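Local coordinates for glycerol dehydratase (Clostridium butyricum, PDB 1R9D), which probably dehydrates glycerol without vitamin B12, as a lyase of the glycyl radical family related to pyruvate formate lyase, at residues 150-154 / 498-502; 164-168 / 522-526. One frame throughout, in Å; residues are numbered along the deposited sequence.

Overall arrangement
Both contacts fasten residues that follow helix 141-147 to residues more than 340 positions further along the same pyruvate formate lyase-like range. Contact 1 sets 150-154 against the middle of helix 484-516; contact 2 sets 164-168 against the end of helix 520-524, which comes next in the chain, so the two run in the same order along both partners. Their centres lie about 28 Å apart and their nearest atoms about 11 Å, without touching. A glycerol lies about 12 Å from the side chain of Val154 in contact 1 and about 10 Å from that of Val165 in contact 2, too far to touch. His164, which starts 164-168, hydrogen-bonds a glycerol O2.

Contact 1: 150-154 / 498-502; sequences DVFTV and FVKHM
Over one face of the Phe152 ring sits Met502, whose CB stands 3.6 Å above the ring plane, almost exactly over the centre, in a CH-pi contact only 8° off the ring normal. The Phe498 ring receives Val151 in a similar way, but less centrally: Val151 CG2 is 4.0 Å from the centroid of the Phe498 ring and displaced toward the rim, while Val151 CG1 lies 3.9 Å from Phe498 CG. Near the plane of that ring, at its edge, comes Phe152 CE2, 4.4 Å from Phe498 CD1, so the two phenylalanines adjoin without stacking.

The reach of Phe152 follows from its first torsion (chi1 66°), which places CG between the backbone N and carbonyl carbon and brings the ring up against the helix. There it meets backbone as well as side chain: Phe152 CE1 is 3.5 Å from Met502 CA, and the ring passes obliquely by Phe498 O, an oxygen already engaged by Met502 N in the helix. A flat, wide side chain suits this place because it can lie against a full helical turn. Methionine suits the other side: extended chi1 and chi2 carry SD past the ring rim, 5.0 Å from the Phe152 centroid, an oblique Met-aromatic contact. Beyond it Val154 CG1 closes the row, 4.3 Å from Met502 CG. No hydrogen bond joins the segments; the grip is apolar and fully buried.

Strand 152-153 pairs antiparallel with strand 449-452 at the margin of a small mixed sheet, and Phe451 of that neighbour touches Phe152, Phe498 and Met502 alike. Helix 453-461 adds Ile456 and Leu459 against Val151 and Phe498, while Tyr620 of helix 607-624 packs on Met502, so that helix 484-516 is seated between sheet and helices.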
loop_
_atom_site.group_PDB
_atom_site.type_symbol
_atom_site.label_atom_id
_atom_site.label_comp_id
_atom_site.label_asym_id
_atom_site.label_seq_id
_atom_site.Cartn_x
_atom_site.Cartn_y
_atom_site.Cartn_z
ATOM N N ASP A 150 -12.197 -20.418 20.457
ATOM C CA ASP A 150 -12.350 -20.121 21.881
ATOM C C ASP A 150 -11.060 -20.347 22.671
ATOM O O ASP A 150 -11.105 -20.791 23.820
ATOM C CB ASP A 150 -13.472 -20.963 22.513
ATOM C CG ASP A 150 -14.860 -20.436 22.194
ATOM O OD1 ASP A 150 -14.976 -19.292 21.697
ATOM O OD2 ASP A 150 -15.843 -21.165 22.460
ATOM N N VAL A 151 -9.915 -20.061 22.056
ATOM C CA VAL A 151 -8.636 -20.213 22.745
ATOM C C VAL A 151 -8.030 -18.832 23.001
ATOM O O VAL A 151 -7.451 -18.584 24.060
ATOM C CB VAL A 151 -7.642 -21.073 21.930
ATOM C CG1 VAL A 151 -6.262 -21.032 22.574
ATOM C CG2 VAL A 151 -8.136 -22.513 21.866
ATOM N N PHE A 152 -8.159 -17.936 22.026
ATOM C CA PHE A 152 -7.638 -16.584 22.182
ATOM C C PHE A 152 -8.491 -15.596 21.390
ATOM O O PHE A 152 -9.329 -16.001 20.585
ATOM C CB PHE A 152 -6.170 -16.521 21.724
ATOM C CG PHE A 152 -5.972 -16.756 20.251
ATOM C CD1 PHE A 152 -6.140 -15.720 19.335
ATOM C CD2 PHE A 152 -5.630 -18.018 19.775
ATOM C CE1 PHE A 152 -5.971 -15.940 17.969
ATOM C CE2 PHE A 152 -5.458 -18.249 18.410
ATOM C CZ PHE A 152 -5.628 -17.207 17.504
ATOM N N THR A 153 -8.292 -14.308 21.641
ATOM C CA THR A 153 -9.031 -13.271 20.930
ATOM C C THR A 153 -8.109 -12.124 20.545
ATOM O O THR A 153 -7.292 -11.682 21.347
ATOM C CB THR A 153 -10.180 -12.682 21.779
ATOM O OG1 THR A 153 -10.758 -11.570 21.081
ATOM C CG2 THR A 153 -9.672 -12.201 23.130
ATOM N N VAL A 154 -8.241 -11.657 19.309
ATOM C CA VAL A 154 -7.443 -10.538 18.826
ATOM C C VAL A 154 -8.413 -9.421 18.463
ATOM O O VAL A 154 -8.127 -8.578 17.619
ATOM C CB VAL A 154 -6.605 -10.920 17.580
ATOM C CG1 VAL A 154 -5.476 -11.869 17.978
ATOM C CG2 VAL A 154 -7.490 -11.580 16.535
ATOM N N PHE A 498 -1.373 -22.685 18.846
ATOM C CA PHE A 498 -2.250 -21.535 19.010
ATOM C C PHE A 498 -1.535 -20.198 19.169
ATOM O O PHE A 498 -2.055 -19.172 18.732
ATOM C CB PHE A 498 -3.226 -21.791 20.159
ATOM C CG PHE A 498 -4.247 -22.844 19.838
ATOM C CD1 PHE A 498 -5.304 -22.565 18.975
ATOM C CD2 PHE A 498 -4.114 -24.137 20.334
ATOM C CE1 PHE A 498 -6.215 -23.559 18.605
ATOM C CE2 PHE A 498 -5.021 -25.141 19.969
ATOM C CZ PHE A 498 -6.071 -24.850 19.103
ATOM N N VAL A 499 -0.351 -20.193 19.774
ATOM C CA VAL A 499 0.375 -18.937 19.910
ATOM C C VAL A 499 0.807 -18.499 18.509
ATOM O O VAL A 499 0.778 -17.317 18.184
ATOM C CB VAL A 499 1.620 -19.075 20.816
ATOM C CG1 VAL A 499 2.453 -17.799 20.754
ATOM C CG2 VAL A 499 1.183 -19.320 22.254
ATOM N N LYS A 500 1.185 -19.461 17.672
ATOM C CA LYS A 500 1.600 -19.147 16.311
ATOM C C LYS A 500 0.484 -18.418 15.559
ATOM O O LYS A 500 0.716 -17.382 14.933
ATOM C CB LYS A 500 1.965 -20.422 15.545
ATOM C CG LYS A 500 2.517 -20.148 14.154
ATOM C CD LYS A 500 2.037 -21.158 13.126
ATOM C CE LYS A 500 2.466 -22.573 13.461
ATOM N NZ LYS A 500 2.004 -23.535 12.414
ATOM N N HIS A 501 -0.732 -18.949 15.621
ATOM C CA HIS A 501 -1.835 -18.311 14.910
ATOM C C HIS A 501 -2.302 -16.993 15.512
ATOM O O HIS A 501 -2.789 -16.121 14.793
ATOM C CB HIS A 501 -2.986 -19.305 14.750
ATOM C CG HIS A 501 -2.688 -20.380 13.751
ATOM N ND1 HIS A 501 -2.567 -20.121 12.402
ATOM C CD2 HIS A 501 -2.391 -21.691 13.910
ATOM C CE1 HIS A 501 -2.203 -21.227 11.774
ATOM N NE2 HIS A 501 -2.089 -22.194 12.667
ATOM N N MET A 502 -2.138 -16.831 16.822
ATOM C CA MET A 502 -2.518 -15.585 17.474
ATOM C C MET A 502 -1.573 -14.486 16.987
ATOM O O MET A 502 -1.999 -13.379 16.650
ATOM C CB MET A 502 -2.407 -15.717 18.998
ATOM C CG MET A 502 -2.481 -14.386 19.745
ATOM S SD MET A 502 -2.348 -14.550 21.536
ATOM C CE MET A 502 -0.612 -14.996 21.709
#

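Contact 2: 164-168 / 522-526; sequences HVSVD and LSSMV
Val167 is the bump that fits the end of the short helix, pressing between Leu522 and Met525. Its CG1 meets Leu522 CD1 at 3.5 Å, a snug methyl-to-methyl contact, while its CB lies 3.9 Å from Met525 CB, making the branch point itself part of the fit. With chi1 at -56°, Val167 CG1 stands opposite its own carbonyl carbon and is carried to the leucine. The same Leu522 CD1 is shared with Val165, whose CG1 approaches to 4.1 Å; one leucine methyl thus serves two valines placed two residues apart in an extended run. Val526 completes the hollow more loosely, its CG2 lying 4.3 Å from Val167 CG1. Compact beta-branched residues suit the loop, where each must offer a short, stiff knob, whereas the longer leucine can extend its tip from the helix toward them.

One polar link fixes the end of this apolar row. Asp168 N gives a hydrogen bond of 3.0 Å to Met525 O, with an N-H...O angle of 159°, so a carbonyl just past the helix end finds a donor in a buried place. Asp168 also stands at the N-cap of the next helix, its OD1 accepting a bond from Lys171 N; the carboxylate suits that cap, while the bond to Met525 needs main chain alone.

The loop joins helix 155-159 to helix 169-190, and helix 260-277 lies alongside the contact: Ile274 touches Val167, Leu522 and Met525, and Ile270 adds to the packing of Met525. Val172 of helix 169-190 also reaches Met525, whose side chain is therefore shared between the loop and two long helices.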
loop_
_atom_site.group_PDB
_atom_site.type_symbol
_atom_site.label_atom_id
_atom_site.label_comp_id
_atom_site.label_asym_id
_atom_site.label_seq_id
_atom_site.Cartn_x
_atom_site.Cartn_y
_atom_site.Cartn_z
ATOM N N HIS A 164 -2.814 2.675 22.985
ATOM C CA HIS A 164 -1.756 2.113 23.835
ATOM C C HIS A 164 -0.438 2.827 23.621
ATOM O O HIS A 164 0.560 2.235 23.190
ATOM C CB HIS A 164 -1.602 0.614 23.569
ATOM C CG HIS A 164 -2.777 -0.185 24.027
ATOM N ND1 HIS A 164 -4.020 -0.081 23.438
ATOM C CD2 HIS A 164 -2.928 -1.021 25.082
ATOM C CE1 HIS A 164 -4.887 -0.816 24.114
ATOM N NE2 HIS A 164 -4.249 -1.395 25.115
ATOM N N VAL A 165 -0.433 4.105 23.966
ATOM C CA VAL A 165 0.743 4.924 23.752
ATOM C C VAL A 165 0.741 6.165 24.633
ATOM O O VAL A 165 -0.316 6.661 25.026
ATOM C CB VAL A 165 0.780 5.353 22.256
ATOM C CG1 VAL A 165 -0.496 6.123 21.924
ATOM C CG2 VAL A 165 2.004 6.209 21.957
ATOM N N SER A 166 1.935 6.634 24.973
ATOM C CA SER A 166 2.092 7.863 25.732
ATOM C C SER A 166 2.946 8.722 24.804
ATOM O O SER A 166 4.135 8.449 24.620
ATOM C CB SER A 166 2.826 7.626 27.050
ATOM O OG SER A 166 2.943 8.845 27.770
ATOM N N VAL A 167 2.332 9.733 24.193
ATOM C CA VAL A 167 3.051 10.602 23.270
ATOM C C VAL A 167 4.002 11.544 23.991
ATOM O O VAL A 167 4.042 11.586 25.220
ATOM C CB VAL A 167 2.078 11.433 22.401
ATOM C CG1 VAL A 167 1.129 10.506 21.662
ATOM C CG2 VAL A 167 1.306 12.423 23.268
ATOM N N ASP A 168 4.772 12.299 23.215
ATOM C CA ASP A 168 5.731 13.237 23.775
ATOM C C ASP A 168 5.008 14.518 24.205
ATOM O O ASP A 168 5.202 15.576 23.600
ATOM C CB ASP A 168 6.794 13.577 22.727
ATOM C CG ASP A 168 8.068 14.133 23.337
ATOM O OD1 ASP A 168 8.023 14.647 24.478
ATOM O OD2 ASP A 168 9.122 14.070 22.663
ATOM N N LEU A 522 -1.200 11.570 15.596
ATOM C CA LEU A 522 -0.539 10.809 16.650
ATOM C C LEU A 522 0.949 10.600 16.343
ATOM O O LEU A 522 1.806 10.782 17.209
ATOM C CB LEU A 522 -1.218 9.448 16.811
ATOM C CG LEU A 522 -0.695 8.591 17.968
ATOM C CD1 LEU A 522 -1.129 9.214 19.286
ATOM C CD2 LEU A 522 -1.227 7.166 17.849
ATOM N N SER A 523 1.249 10.229 15.102
ATOM C CA SER A 523 2.628 9.968 14.697
ATOM C C SER A 523 3.568 11.158 14.842
ATOM O O SER A 523 4.755 10.988 15.130
ATOM C CB SER A 523 2.662 9.471 13.248
ATOM O OG SER A 523 1.964 8.244 13.110
ATOM N N SER A 524 3.041 12.362 14.650
ATOM C CA SER A 524 3.860 13.564 14.736
ATOM C C SER A 524 4.430 13.795 16.128
ATOM O O SER A 524 5.400 14.533 16.288
ATOM C CB SER A 524 3.046 14.790 14.300
ATOM O OG SER A 524 2.017 15.085 15.232
ATOM N N MET A 525 3.833 13.159 17.132
ATOM C CA MET A 525 4.278 13.333 18.508
ATOM C C MET A 525 5.078 12.164 19.087
ATOM O O MET A 525 5.232 12.061 20.303
ATOM C CB MET A 525 3.069 13.632 19.400
ATOM C CG MET A 525 2.334 14.901 18.988
ATOM S SD MET A 525 0.877 15.226 19.991
ATOM C CE MET A 525 -0.243 14.042 19.326
ATOM N N VAL A 526 5.587 11.293 18.220
ATOM C CA VAL A 526 6.392 10.150 18.660
ATOM C C VAL A 526 7.664 10.112 17.809
ATOM O O VAL A 526 7.604 10.133 16.582
ATOM C CB VAL A 526 5.623 8.823 18.515
ATOM C CG1 VAL A 526 6.496 7.659 19.000
ATOM C CG2 VAL A 526 4.338 8.888 19.331
#